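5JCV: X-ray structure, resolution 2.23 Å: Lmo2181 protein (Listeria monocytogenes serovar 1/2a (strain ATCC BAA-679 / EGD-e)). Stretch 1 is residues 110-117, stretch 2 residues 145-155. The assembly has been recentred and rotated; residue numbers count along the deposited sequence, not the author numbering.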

# COMPACT_ATOMS: atom_id res chain seq x y z
N VAL A 110 -16.07 7.82 4.85
CA VAL A 110 -16.01 9.26 4.92
C VAL A 110 -17.41 9.82 5.00
O VAL A 110 -18.28 9.43 4.21
CB VAL A 110 -15.32 9.82 3.66
CG1 VAL A 110 -15.20 11.33 3.78
CG2 VAL A 110 -13.93 9.20 3.47
N GLU A 111 -17.60 10.76 5.91
CA GLU A 111 -18.88 11.37 6.18
C GLU A 111 -18.94 12.77 5.54
O GLU A 111 -18.33 13.75 6.02
CB GLU A 111 -19.05 11.49 7.71
CG GLU A 111 -20.46 11.30 8.18
CD GLU A 111 -20.67 11.49 9.69
OE1 GLU A 111 -19.71 11.37 10.51
OE2 GLU A 111 -21.85 11.75 10.04
N ILE A 112 -19.72 12.88 4.46
CA ILE A 112 -19.81 14.11 3.70
C ILE A 112 -20.46 15.24 4.51
O ILE A 112 -21.53 15.06 5.10
CB ILE A 112 -20.62 13.88 2.41
CG1 ILE A 112 -19.83 12.98 1.46
CG2 ILE A 112 -20.93 15.20 1.73
CD1 ILE A 112 -20.71 12.25 0.46
N PHE A 113 -19.82 16.39 4.51
CA PHE A 113 -20.34 17.56 5.20
C PHE A 113 -20.46 18.84 4.34
O PHE A 113 -21.12 19.80 4.75
CB PHE A 113 -19.49 17.84 6.43
CG PHE A 113 -18.12 18.39 6.11
CD1 PHE A 113 -17.92 19.76 6.02
CD2 PHE A 113 -17.04 17.56 5.96
CE1 PHE A 113 -16.67 20.27 5.73
CE2 PHE A 113 -15.79 18.06 5.68
CZ PHE A 113 -15.61 19.42 5.57
N ALA A 114 -19.85 18.85 3.15
CA ALA A 114 -19.93 20.01 2.23
C ALA A 114 -19.92 19.59 0.78
O ALA A 114 -19.14 18.74 0.37
CB ALA A 114 -18.78 20.98 2.47
N VAL A 115 -20.75 20.24 0.01
CA VAL A 115 -20.95 19.95 -1.42
C VAL A 115 -21.12 21.29 -2.15
O VAL A 115 -21.94 22.10 -1.76
CB VAL A 115 -22.23 19.12 -1.57
CG1 VAL A 115 -22.67 19.02 -3.01
CG2 VAL A 115 -22.07 17.75 -0.94
N TYR A 116 -20.33 21.55 -3.19
CA TYR A 116 -20.54 22.78 -3.99
C TYR A 116 -19.85 22.69 -5.32
O TYR A 116 -19.00 21.81 -5.54
CB TYR A 116 -20.03 24.03 -3.24
CG TYR A 116 -18.67 23.86 -2.62
CD1 TYR A 116 -17.53 24.19 -3.33
CD2 TYR A 116 -18.52 23.33 -1.32
CE1 TYR A 116 -16.26 24.03 -2.76
CE2 TYR A 116 -17.27 23.15 -0.75
CZ TYR A 116 -16.15 23.49 -1.49
OH TYR A 116 -14.92 23.34 -0.96
N GLU A 117 -20.22 23.60 -6.21
CA GLU A 117 -19.50 23.83 -7.45
C GLU A 117 -18.74 25.09 -7.23
O GLU A 117 -19.19 26.00 -6.52
CB GLU A 117 -20.44 24.12 -8.61
CG GLU A 117 -21.24 22.94 -9.09
CD GLU A 117 -22.29 23.35 -10.12
OE1 GLU A 117 -23.33 24.00 -9.75
OE2 GLU A 117 -22.06 23.00 -11.30
N GLN A 145 -19.61 27.86 1.82
CA GLN A 145 -19.70 27.59 0.38
C GLN A 145 -20.69 26.45 0.02
O GLN A 145 -21.19 26.36 -1.10
CB GLN A 145 -18.31 27.28 -0.15
CG GLN A 145 -18.04 27.78 -1.54
CD GLN A 145 -16.56 27.74 -1.91
OE1 GLN A 145 -15.68 27.59 -1.04
NE2 GLN A 145 -16.28 27.85 -3.21
N SER A 146 -20.98 25.57 0.97
CA SER A 146 -21.87 24.43 0.71
C SER A 146 -23.28 24.84 0.28
O SER A 146 -23.83 25.82 0.77
CB SER A 146 -21.98 23.52 1.95
OG SER A 146 -22.60 22.29 1.63
N VAL A 147 -23.88 24.06 -0.61
CA VAL A 147 -25.25 24.32 -1.04
C VAL A 147 -26.26 23.80 -0.02
O VAL A 147 -27.46 24.02 -0.18
CB VAL A 147 -25.57 23.66 -2.40
CG1 VAL A 147 -24.84 24.39 -3.51
CG2 VAL A 147 -25.20 22.16 -2.40
N TYR A 148 -25.79 23.08 1.00
CA TYR A 148 -26.65 22.59 2.06
C TYR A 148 -26.02 22.96 3.35
O TYR A 148 -24.79 23.14 3.41
CB TYR A 148 -26.78 21.07 2.07
CG TYR A 148 -27.08 20.44 0.75
CD1 TYR A 148 -28.28 20.68 0.07
CD2 TYR A 148 -26.15 19.58 0.16
CE1 TYR A 148 -28.54 20.10 -1.18
CE2 TYR A 148 -26.40 18.99 -1.07
CZ TYR A 148 -27.58 19.25 -1.74
OH TYR A 148 -27.77 18.62 -2.94
N THR A 149 -26.85 23.07 4.39
CA THR A 149 -26.38 23.12 5.76
C THR A 149 -26.37 21.69 6.20
O THR A 149 -27.33 20.98 5.99
CB THR A 149 -27.30 23.90 6.70
OG1 THR A 149 -27.89 24.98 5.96
CG2 THR A 149 -26.51 24.46 7.89
N SER A 150 -25.28 21.28 6.82
CA SER A 150 -25.05 19.88 7.14
C SER A 150 -25.38 19.59 8.60
O SER A 150 -25.01 20.35 9.49
CB SER A 150 -23.58 19.55 6.87
OG SER A 150 -23.31 18.17 7.03
N ASN A 151 -26.06 18.47 8.85
CA ASN A 151 -26.10 17.91 10.21
C ASN A 151 -24.70 17.65 10.76
O ASN A 151 -24.48 17.75 11.95
CB ASN A 151 -26.90 16.60 10.25
CG ASN A 151 -28.41 16.82 10.20
OD1 ASN A 151 -28.90 17.91 10.51
ND2 ASN A 151 -29.15 15.79 9.82
N VAL A 152 -23.77 17.28 9.88
CA VAL A 152 -22.46 16.82 10.32
C VAL A 152 -21.68 18.02 10.77
O VAL A 152 -21.40 18.93 9.98
CB VAL A 152 -21.65 16.13 9.19
CG1 VAL A 152 -20.25 15.76 9.69
CG2 VAL A 152 -22.37 14.90 8.65
N LYS A 153 -21.32 18.02 12.04
CA LYS A 153 -20.41 19.04 12.49
C LYS A 153 -19.01 18.45 12.46
O LYS A 153 -18.83 17.23 12.56
CB LYS A 153 -20.79 19.60 13.89
CG LYS A 153 -20.37 21.06 14.10
CD LYS A 153 -20.77 21.97 12.92
CE LYS A 153 -20.37 23.43 13.10
NZ LYS A 153 -21.45 24.20 13.76
N VAL A 154 -18.05 19.35 12.32
CA VAL A 154 -16.65 19.02 12.09
C VAL A 154 -15.86 20.18 12.68
O VAL A 154 -16.26 21.34 12.58
CB VAL A 154 -16.38 18.80 10.56
CG1 VAL A 154 -16.98 19.93 9.75
CG2 VAL A 154 -14.89 18.63 10.23
N SER A 155 -14.74 19.85 13.31
CA SER A 155 -13.92 20.82 14.01
C SER A 155 -12.51 20.78 13.47
O SER A 155 -12.10 19.82 12.82
CB SER A 155 -13.90 20.55 15.54
OG SER A 155 -12.98 19.52 15.92

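A β-strand segment (110-117) is flanked by an irregular segment (145-155) that is fastened to it by two hydrogen bonds at Val115 and otherwise packs against it largely through side chains, two of them lying over aromatic ring faces. The contact buries 599 Å² in all, counting both sides.

Both polar groups of the Val115 backbone are engaged. Its amide N donates to Ser146 OG (3.2 Å, N-H...acceptor angle 168°), and its carbonyl O accepts from Val147 N (3.0 Å, 163°). The near-linear angles and the close approach of the chains here, with the CA atoms of Val115 and Ser146 5.0 Å apart, give a compact clamp in which the acceptor for Val115 N is a serine hydroxyl, not a backbone carbonyl. Ser146 OG in turn donates to Tyr148 O at 2.9 Å, so the hydroxyl that accepts from the strand also bonds to the backbone of its own segment. Ser146 CA adds a CA-H...O contact to Val115 O at 3.4 Å. The Val115 side chain, rotamer t, is covered by apolar groups: its CG1 lies 4.1 Å from Val147 CG2, and its CB 4.2 Å from Tyr148 CE2. The CA-to-CB bond of Tyr148 points sideways, yet the end of its side chain comes nearer the strand; its OH is hydrogen-bonded elsewhere in the structure.

Next along the strand, the CA-to-CB bond of Tyr116 points toward the other segment, and its ring offers a face to Gln145. Gln145 CB sits 4.2 Å from the centroid of the Tyr116 ring, 12° off the normal, a CH-π contact; farther out on the same side chain, Gln145 CD lies 3.8 Å from Tyr116 CE1. The aliphatic and amide parts of the glutamine thus both cover the ring.

Phe113 makes the second aromatic contact and has the largest covered area of any residue here, 95 Å². Val154 CG1 stands 4.0 Å from the centroid of its ring, 17° off the normal, so the methyl group lies over the face. Val152 packs lower on the side chain, with Val152 CA 5.6 Å from Phe113 CA and Val152 CB 3.9 Å from Phe113 CB. The CG2 methyl of Val152 also approaches Glu111 OE2 at 3.5 Å, a van der Waals contact that extends the packing to Glu111, on the N-terminal side of Phe113.

Ser150 CB approaches Phe113 O at 3.3 Å. Ser150 OG accepts from Val152 N (3.0 Å, 143°), a bond within its own segment that links the two residues flanking Asn151.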